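Local structure of predicted protein (4MEA) at residues Glu254-Ile265 and Met284-Gln294; Glu109-Lys120 and Ala139-Tyr150. The protein hydrolyses epoxides as a secreted enzyme of the Cif group with an alpha/beta hydrolase fold, and is considered an Acinetobacter virulence factor. All coordinates share one frame; numbering follows the deposited sequence.

Contact 1: residues Glu254-Ile265 and Met284-Gln294; sequences EALLANGKKLTI and MRARFVADPAQ
Glu254 and Arg287 meet in an end-on salt bridge: NH1 bonds to OE2 at 2.6 Å and NH2 to OE1 at 2.8 Å. Carboxylate and guanidinium planes lie only 17° apart, so two nearly straight bonds fix the rotation of both groups. Glu254 OE2 also accepts from Arg164 N, and Arg287 NH1 has a second salt bridge to Asp163. Leu257 CD1 lies over one face of the guanidinium and over the Phe288 ring, 4.0 Å from the ring centroid. Lys262 runs alongside the backbone: CB touches Phe288 O at 3.5 Å, then the extended chain carries CG, CD and CE in turn past Arg287 O, with NZ continuing beyond it. Next to it, Leu263 N donates to Phe288 O (2.7 Å) and Leu263 O accepts from Ala290 N (3.0 Å). Water 1 accepts from Asp291 N and also sits between Leu263 O and Gln294 OE1. Farther on, Gln294 NE2 reaches Thr264 O from above its carbonyl plane, in a strained bond bent to 136°, with OE1 also crowding that oxygen. The backbone pair forms a single parallel bridge of Leu263 with Val289, joining the lead-ins to neighbouring strands 267-272 and 295-300 of the alpha/beta hydrolase sheet.

Contact 2: residues Glu109-Lys120 and Ala139-Tyr150; sequences ENTSKILIGAIK and ASYPLVANNQGY
Helices 109-120 and 139-146 cross at -61° with their axes 6.8 Å apart, and Ser112 and Leu143 mark the close approach, their CA atoms 4.8 Å from each other. The second helix is kinked where Pro142, which has no N-H, and Leu143 N lack bonds to the preceding turn. Ser112 OG fills in across the kink: it accepts from Leu143 N at 2.9 Å and donates to Ala139 O at 2.7 Å, so that a hydroxyl from the other helix stands between the two ends of a missing helical bond. The serine is a knob in a hole formed by Ala139, Ser140, Pro142 and Leu143. In an alpha/beta hydrolase fold these helices flank the same face of the central sheet, and helix 136-146 makes the beta-alpha-beta crossover from strand 128-133 to strand 151-157. Leu143 returns the knob: with CG anti to the backbone N (chi1 -176°), CD1 enters among Ser112, Leu115, Ile116 and Ile119, meeting Ile119 CD1 tip to tip at 3.9 Å. Beyond the helix end, Asn147 ND2 holds Leu143 O through an in-plane lone pair, and its amide lies against Ile116. Lys120 slides across one face of Tyr150, with CE 3.5 Å from the ring centroid and NZ farther out in a cation-pi contact. Ile119 CG2 meets the edge of that ring, whose OH bonds to Gly124 O.

Overall arrangement
The centres of contacts 1 and 2 lie about 16 Å apart, and helix 136-146 with the loop after it connects them directly. Gln148 OE1 is 2.7 Å from Thr264 N, probably hydrogen-bonded, and Tyr141 OH is 2.9 Å from Lys261 O; the Tyr141 ring also meets Phe288 edge-to-face. Segment 139-150 of contact 2 thus backs onto the loop that contact 1 pairs with 288-294. In this fold the catalytic centre is expected at the C-terminal ends of the parallel strands. Helix 136-146 starts just after strand 128-133, probably beside that centre, whereas the bridge of contact 1 sits before strands 267-272 and 295-300, at their N-terminal ends, away from the expected catalytic centre.

Contact 1: residues Glu254-Ile265 and Met284-Gln294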
# COMPACT_ATOMS: atom_id res chain seq x y z
N GLU A 254 -0.24 -18.45 14.82
CA GLU A 254 1.06 -19.08 14.98
C GLU A 254 1.10 -19.87 16.29
O GLU A 254 1.69 -20.96 16.36
CB GLU A 254 2.18 -18.02 14.96
CG GLU A 254 2.42 -17.42 13.58
CD GLU A 254 3.08 -18.40 12.61
OE1 GLU A 254 3.78 -19.33 13.07
OE2 GLU A 254 2.91 -18.25 11.38
N ALA A 255 0.47 -19.33 17.32
CA ALA A 255 0.42 -20.02 18.61
C ALA A 255 -0.37 -21.32 18.50
O ALA A 255 0.02 -22.35 19.05
CB ALA A 255 -0.19 -19.10 19.69
N LEU A 256 -1.49 -21.29 17.78
CA LEU A 256 -2.28 -22.49 17.54
C LEU A 256 -1.47 -23.51 16.75
O LEU A 256 -1.45 -24.69 17.10
CB LEU A 256 -3.59 -22.16 16.81
CG LEU A 256 -4.62 -21.36 17.62
CD1 LEU A 256 -5.69 -20.77 16.71
CD2 LEU A 256 -5.26 -22.24 18.69
N LEU A 257 -0.80 -23.07 15.69
CA LEU A 257 -0.01 -24.00 14.89
C LEU A 257 1.11 -24.63 15.72
O LEU A 257 1.44 -25.80 15.54
CB LEU A 257 0.57 -23.31 13.65
CG LEU A 257 -0.42 -22.70 12.65
CD1 LEU A 257 0.32 -22.21 11.41
CD2 LEU A 257 -1.50 -23.70 12.27
N ALA A 258 1.71 -23.84 16.60
CA ALA A 258 2.80 -24.32 17.46
C ALA A 258 2.31 -25.28 18.55
O ALA A 258 3.05 -26.16 18.99
CB ALA A 258 3.56 -23.15 18.07
N ASN A 259 1.07 -25.11 19.00
CA ASN A 259 0.48 -26.03 19.97
C ASN A 259 -0.24 -27.21 19.32
O ASN A 259 -1.21 -27.72 19.86
CB ASN A 259 -0.49 -25.29 20.89
CG ASN A 259 0.19 -24.66 22.08
OD1 ASN A 259 0.55 -25.34 23.05
ND2 ASN A 259 0.38 -23.34 22.03
N GLY A 260 0.25 -27.62 18.15
CA GLY A 260 -0.32 -28.75 17.44
C GLY A 260 -1.68 -28.53 16.81
O GLY A 260 -2.10 -29.34 15.98
N LYS A 261 -2.37 -27.45 17.21
CA LYS A 261 -3.71 -27.12 16.69
C LYS A 261 -3.75 -26.86 15.19
O LYS A 261 -4.42 -25.94 14.72
CB LYS A 261 -4.29 -25.92 17.43
CG LYS A 261 -4.83 -26.23 18.82
CD LYS A 261 -6.14 -27.00 18.73
CE LYS A 261 -6.80 -27.14 20.10
NZ LYS A 261 -6.01 -28.02 21.01
N LYS A 262 -3.02 -27.68 14.44
CA LYS A 262 -3.18 -27.74 13.00
C LYS A 262 -4.50 -28.42 12.70
O LYS A 262 -5.19 -28.89 13.61
CB LYS A 262 -2.04 -28.53 12.36
CG LYS A 262 -0.67 -27.93 12.60
CD LYS A 262 0.42 -28.84 12.05
CE LYS A 262 1.80 -28.25 12.31
NZ LYS A 262 2.89 -29.17 11.87
N LEU A 263 -4.85 -28.49 11.42
CA LEU A 263 -6.10 -29.11 11.00
C LEU A 263 -5.98 -30.62 10.83
O LEU A 263 -5.19 -31.10 10.01
CB LEU A 263 -6.61 -28.46 9.70
CG LEU A 263 -7.02 -27.00 9.85
CD1 LEU A 263 -7.51 -26.45 8.52
CD2 LEU A 263 -8.08 -26.82 10.96
N THR A 264 -6.78 -31.36 11.61
CA THR A 264 -6.83 -32.82 11.53
C THR A 264 -8.11 -33.29 10.84
O THR A 264 -8.30 -34.48 10.63
CB THR A 264 -6.74 -33.46 12.93
OG1 THR A 264 -7.84 -33.02 13.74
CG2 THR A 264 -5.44 -33.07 13.64
N ILE A 265 -8.98 -32.35 10.51
CA ILE A 265 -10.17 -32.65 9.71
C ILE A 265 -9.82 -32.37 8.26
O ILE A 265 -8.86 -31.65 7.98
CB ILE A 265 -11.37 -31.76 10.10
CG1 ILE A 265 -11.06 -30.29 9.83
CG2 ILE A 265 -11.77 -31.97 11.56
CD1 ILE A 265 -12.30 -29.38 9.93
N MET A 284 -1.34 -23.59 3.34
CA MET A 284 -2.04 -24.65 4.07
C MET A 284 -1.29 -25.98 4.02
O MET A 284 -1.12 -26.63 5.04
CB MET A 284 -3.48 -24.82 3.57
CG MET A 284 -4.42 -23.68 3.97
SD MET A 284 -6.10 -23.98 3.41
CE MET A 284 -6.58 -25.35 4.47
N ARG A 285 -0.82 -26.37 2.84
CA ARG A 285 -0.04 -27.60 2.73
C ARG A 285 1.17 -27.58 3.65
O ARG A 285 1.41 -28.54 4.38
CB ARG A 285 0.39 -27.85 1.27
CG ARG A 285 1.16 -29.15 1.07
CD ARG A 285 1.13 -29.59 -0.37
NE ARG A 285 1.51 -28.52 -1.28
CZ ARG A 285 0.71 -27.98 -2.19
NH1 ARG A 285 -0.54 -28.41 -2.33
NH2 ARG A 285 1.16 -27.00 -2.97
N ALA A 286 1.93 -26.48 3.64
CA ALA A 286 3.19 -26.40 4.40
C ALA A 286 3.00 -26.30 5.91
O ALA A 286 3.84 -26.77 6.67
CB ALA A 286 4.04 -25.23 3.90
N ARG A 287 1.91 -25.67 6.35
CA ARG A 287 1.83 -25.25 7.74
C ARG A 287 0.55 -25.58 8.52
O ARG A 287 0.58 -25.61 9.75
CB ARG A 287 2.09 -23.75 7.84
CG ARG A 287 3.37 -23.34 7.14
CD ARG A 287 3.92 -22.08 7.74
NE ARG A 287 4.23 -22.24 9.15
CZ ARG A 287 4.04 -21.29 10.05
NH1 ARG A 287 3.51 -20.13 9.67
NH2 ARG A 287 4.35 -21.49 11.33
N PHE A 288 -0.56 -25.81 7.82
CA PHE A 288 -1.86 -25.89 8.50
C PHE A 288 -2.48 -27.28 8.57
O PHE A 288 -3.43 -27.51 9.32
CB PHE A 288 -2.87 -24.92 7.86
CG PHE A 288 -2.67 -23.48 8.26
CD1 PHE A 288 -3.47 -22.91 9.25
CD2 PHE A 288 -1.69 -22.70 7.67
CE1 PHE A 288 -3.29 -21.59 9.62
CE2 PHE A 288 -1.51 -21.39 8.04
CZ PHE A 288 -2.31 -20.83 9.02
N VAL A 289 -1.97 -28.22 7.77
CA VAL A 289 -2.58 -29.54 7.69
C VAL A 289 -1.71 -30.61 8.35
O VAL A 289 -0.53 -30.74 8.04
CB VAL A 289 -2.92 -29.92 6.23
CG1 VAL A 289 -3.75 -28.81 5.58
CG2 VAL A 289 -1.66 -30.18 5.44
N ALA A 290 -2.31 -31.37 9.26
CA ALA A 290 -1.58 -32.41 9.98
C ALA A 290 -1.29 -33.61 9.08
O ALA A 290 -0.24 -34.26 9.20
CB ALA A 290 -2.35 -32.85 11.22
N ASP A 291 -2.22 -33.90 8.18
CA ASP A 291 -2.08 -35.04 7.27
C ASP A 291 -2.52 -34.66 5.85
O ASP A 291 -3.70 -34.44 5.60
CB ASP A 291 -2.88 -36.23 7.79
CG ASP A 291 -2.88 -37.40 6.84
OD1 ASP A 291 -2.06 -37.41 5.90
OD2 ASP A 291 -3.70 -38.32 7.03
N PRO A 292 -1.55 -34.61 4.93
CA PRO A 292 -1.72 -34.19 3.53
C PRO A 292 -2.79 -35.01 2.84
O PRO A 292 -3.35 -34.56 1.83
CB PRO A 292 -0.36 -34.51 2.91
CG PRO A 292 0.59 -34.46 4.04
CD PRO A 292 -0.15 -34.98 5.22
N ALA A 293 -3.07 -36.19 3.35
CA ALA A 293 -4.07 -37.06 2.73
C ALA A 293 -5.47 -36.48 2.89
O ALA A 293 -6.38 -36.83 2.14
CB ALA A 293 -3.99 -38.47 3.30
N GLN A 294 -5.64 -35.60 3.87
CA GLN A 294 -6.94 -34.97 4.13
C GLN A 294 -7.10 -33.63 3.41
O GLN A 294 -8.18 -33.03 3.44
CB GLN A 294 -7.12 -34.74 5.62
CG GLN A 294 -7.18 -35.98 6.47
CD GLN A 294 -7.40 -35.64 7.93
OE1 GLN A 294 -6.55 -35.01 8.57
NE2 GLN A 294 -8.56 -36.03 8.46
O HOH W 1 -4.86 -32.72 8.09

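Contact 2: residues Glu109-Lys120 and Ala139-Tyr150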
# COMPACT_ATOMS: atom_id res chain seq x y z
N GLU A 109 -8.96 -14.44 17.09
CA GLU A 109 -9.53 -15.03 18.30
C GLU A 109 -10.85 -14.39 18.68
O GLU A 109 -11.82 -15.08 19.00
CB GLU A 109 -8.55 -14.94 19.48
CG GLU A 109 -7.33 -15.84 19.35
CD GLU A 109 -7.64 -17.30 19.62
OE1 GLU A 109 -8.83 -17.64 19.84
OE2 GLU A 109 -6.69 -18.11 19.63
N ASN A 110 -10.90 -13.06 18.67
CA ASN A 110 -12.12 -12.35 19.03
C ASN A 110 -13.28 -12.58 18.06
O ASN A 110 -14.39 -12.88 18.47
CB ASN A 110 -11.87 -10.86 19.23
CG ASN A 110 -12.92 -10.22 20.13
OD1 ASN A 110 -13.39 -10.85 21.07
ND2 ASN A 110 -13.28 -8.97 19.85
N THR A 111 -13.03 -12.42 16.76
CA THR A 111 -14.07 -12.64 15.76
C THR A 111 -14.51 -14.11 15.76
O THR A 111 -15.68 -14.42 15.54
CB THR A 111 -13.59 -12.22 14.34
OG1 THR A 111 -12.40 -12.96 14.01
CG2 THR A 111 -13.27 -10.73 14.30
N SER A 112 -13.56 -15.01 15.98
CA SER A 112 -13.90 -16.43 16.08
C SER A 112 -14.83 -16.70 17.27
O SER A 112 -15.76 -17.52 17.19
CB SER A 112 -12.64 -17.29 16.21
OG SER A 112 -12.03 -17.50 14.94
N LYS A 113 -14.57 -16.02 18.38
CA LYS A 113 -15.41 -16.18 19.57
C LYS A 113 -16.83 -15.66 19.31
O LYS A 113 -17.81 -16.30 19.69
CB LYS A 113 -14.81 -15.46 20.78
CG LYS A 113 -15.51 -15.82 22.10
CD LYS A 113 -15.03 -15.01 23.29
CE LYS A 113 -15.96 -13.83 23.57
NZ LYS A 113 -15.62 -13.09 24.83
N ILE A 114 -16.93 -14.50 18.68
CA ILE A 114 -18.23 -13.92 18.36
C ILE A 114 -18.99 -14.81 17.38
O ILE A 114 -20.18 -15.08 17.57
CB ILE A 114 -18.08 -12.49 17.79
CG1 ILE A 114 -17.60 -11.53 18.88
CG2 ILE A 114 -19.41 -12.03 17.17
CD1 ILE A 114 -16.88 -10.30 18.36
N LEU A 115 -18.31 -15.29 16.35
CA LEU A 115 -18.94 -16.13 15.34
C LEU A 115 -19.40 -17.49 15.87
O LEU A 115 -20.52 -17.91 15.59
CB LEU A 115 -18.00 -16.33 14.15
CG LEU A 115 -17.93 -15.13 13.20
CD1 LEU A 115 -16.74 -15.26 12.23
CD2 LEU A 115 -19.24 -14.97 12.44
N ILE A 116 -18.55 -18.19 16.61
CA ILE A 116 -18.89 -19.55 17.05
C ILE A 116 -20.16 -19.56 17.91
O ILE A 116 -20.99 -20.46 17.79
CB ILE A 116 -17.71 -20.23 17.79
CG1 ILE A 116 -18.00 -21.73 18.00
CG2 ILE A 116 -17.41 -19.54 19.12
CD1 ILE A 116 -18.28 -22.48 16.72
N GLY A 117 -20.32 -18.54 18.74
CA GLY A 117 -21.49 -18.43 19.59
C GLY A 117 -22.78 -18.38 18.78
O GLY A 117 -23.77 -19.02 19.13
N ALA A 118 -22.76 -17.60 17.70
CA ALA A 118 -23.94 -17.43 16.87
C ALA A 118 -24.19 -18.69 16.06
O ALA A 118 -25.33 -19.15 15.94
CB ALA A 118 -23.77 -16.22 15.94
N ILE A 119 -23.12 -19.24 15.51
CA ILE A 119 -23.21 -20.45 14.71
C ILE A 119 -23.84 -21.61 15.50
O ILE A 119 -24.69 -22.33 14.98
CB ILE A 119 -21.83 -20.86 14.15
CG1 ILE A 119 -21.39 -19.85 13.09
CG2 ILE A 119 -21.89 -22.25 13.56
CD1 ILE A 119 -19.93 -19.99 12.68
N LYS A 120 -23.44 -21.76 16.76
CA LYS A 120 -23.97 -22.83 17.57
C LYS A 120 -25.49 -22.68 17.69
O LYS A 120 -26.22 -23.67 17.68
CB LYS A 120 -23.30 -22.86 18.95
CG LYS A 120 -21.86 -23.40 18.94
CD LYS A 120 -21.82 -24.90 18.67
CE LYS A 120 -20.43 -25.49 18.87
NZ LYS A 120 -19.88 -25.19 20.22
N ALA A 139 -10.80 -14.06 10.03
CA ALA A 139 -11.72 -14.11 11.16
C ALA A 139 -11.84 -15.50 11.79
O ALA A 139 -12.24 -15.62 12.96
CB ALA A 139 -13.11 -13.63 10.71
N SER A 140 -11.50 -16.54 11.04
CA SER A 140 -12.03 -17.87 11.32
C SER A 140 -11.06 -18.96 11.77
O SER A 140 -11.50 -20.01 12.20
CB SER A 140 -12.79 -18.40 10.10
OG SER A 140 -13.84 -17.53 9.71
N TYR A 141 -9.75 -18.75 11.65
CA TYR A 141 -8.89 -19.92 11.91
C TYR A 141 -9.02 -20.51 13.33
O TYR A 141 -9.12 -21.73 13.47
CB TYR A 141 -7.42 -19.76 11.50
CG TYR A 141 -6.73 -21.10 11.62
CD1 TYR A 141 -6.97 -22.11 10.70
CD2 TYR A 141 -5.91 -21.39 12.71
CE1 TYR A 141 -6.37 -23.38 10.83
CE2 TYR A 141 -5.31 -22.63 12.86
CZ TYR A 141 -5.55 -23.62 11.92
OH TYR A 141 -4.95 -24.86 12.09
N PRO A 142 -8.99 -19.66 14.37
CA PRO A 142 -9.18 -20.20 15.72
C PRO A 142 -10.53 -20.89 15.89
O PRO A 142 -10.59 -21.90 16.57
CB PRO A 142 -9.08 -18.96 16.62
CG PRO A 142 -8.19 -18.03 15.82
CD PRO A 142 -8.61 -18.24 14.40
N LEU A 143 -11.58 -20.35 15.26
CA LEU A 143 -12.88 -21.01 15.29
C LEU A 143 -12.78 -22.45 14.78
O LEU A 143 -13.22 -23.40 15.44
CB LEU A 143 -13.91 -20.22 14.47
CG LEU A 143 -15.36 -20.73 14.48
CD1 LEU A 143 -16.34 -19.59 14.25
CD2 LEU A 143 -15.58 -21.83 13.44
N VAL A 144 -12.20 -22.60 13.59
CA VAL A 144 -12.06 -23.92 12.98
C VAL A 144 -11.12 -24.85 13.76
O VAL A 144 -11.47 -26.00 14.04
CB VAL A 144 -11.59 -23.81 11.51
CG1 VAL A 144 -11.26 -25.19 10.95
CG2 VAL A 144 -12.66 -23.11 10.68
N ALA A 145 -9.94 -24.35 14.09
CA ALA A 145 -8.94 -25.14 14.81
C ALA A 145 -9.42 -25.59 16.20
O ALA A 145 -9.13 -26.70 16.63
CB ALA A 145 -7.63 -24.37 14.93
N ASN A 146 -10.15 -24.73 16.90
CA ASN A 146 -10.61 -25.06 18.25
C ASN A 146 -11.90 -25.87 18.29
O ASN A 146 -12.32 -26.32 19.36
CB ASN A 146 -10.77 -23.79 19.09
CG ASN A 146 -9.45 -23.20 19.50
OD1 ASN A 146 -8.48 -23.92 19.71
ND2 ASN A 146 -9.39 -21.87 19.62
N ASN A 147 -12.54 -26.04 17.14
CA ASN A 147 -13.83 -26.72 17.09
C ASN A 147 -13.87 -27.85 16.07
O ASN A 147 -14.90 -28.10 15.44
CB ASN A 147 -14.97 -25.73 16.83
CG ASN A 147 -15.14 -24.74 17.97
OD1 ASN A 147 -15.77 -25.05 18.98
ND2 ASN A 147 -14.57 -23.54 17.82
N GLN A 148 -12.75 -28.54 15.92
CA GLN A 148 -12.70 -29.65 14.98
C GLN A 148 -13.54 -30.80 15.51
O GLN A 148 -13.43 -31.20 16.67
CB GLN A 148 -11.25 -30.07 14.74
CG GLN A 148 -10.47 -28.96 14.08
CD GLN A 148 -9.05 -29.35 13.79
OE1 GLN A 148 -8.77 -30.09 12.85
NE2 GLN A 148 -8.13 -28.85 14.61
N GLY A 149 -14.39 -31.34 14.64
CA GLY A 149 -15.40 -32.30 15.05
C GLY A 149 -16.77 -31.67 14.91
O GLY A 149 -17.59 -32.15 14.13
N TYR A 150 -17.03 -30.60 15.66
CA TYR A 150 -18.21 -29.80 15.38
C TYR A 150 -18.11 -29.30 13.94
O TYR A 150 -19.06 -29.39 13.17
CB TYR A 150 -18.34 -28.63 16.35
CG TYR A 150 -19.53 -27.74 16.04
CD1 TYR A 150 -20.81 -28.07 16.48
CD2 TYR A 150 -19.37 -26.58 15.29
CE1 TYR A 150 -21.90 -27.26 16.19
CE2 TYR A 150 -20.45 -25.77 14.99
CZ TYR A 150 -21.71 -26.11 15.44
OH TYR A 150 -22.78 -25.29 15.14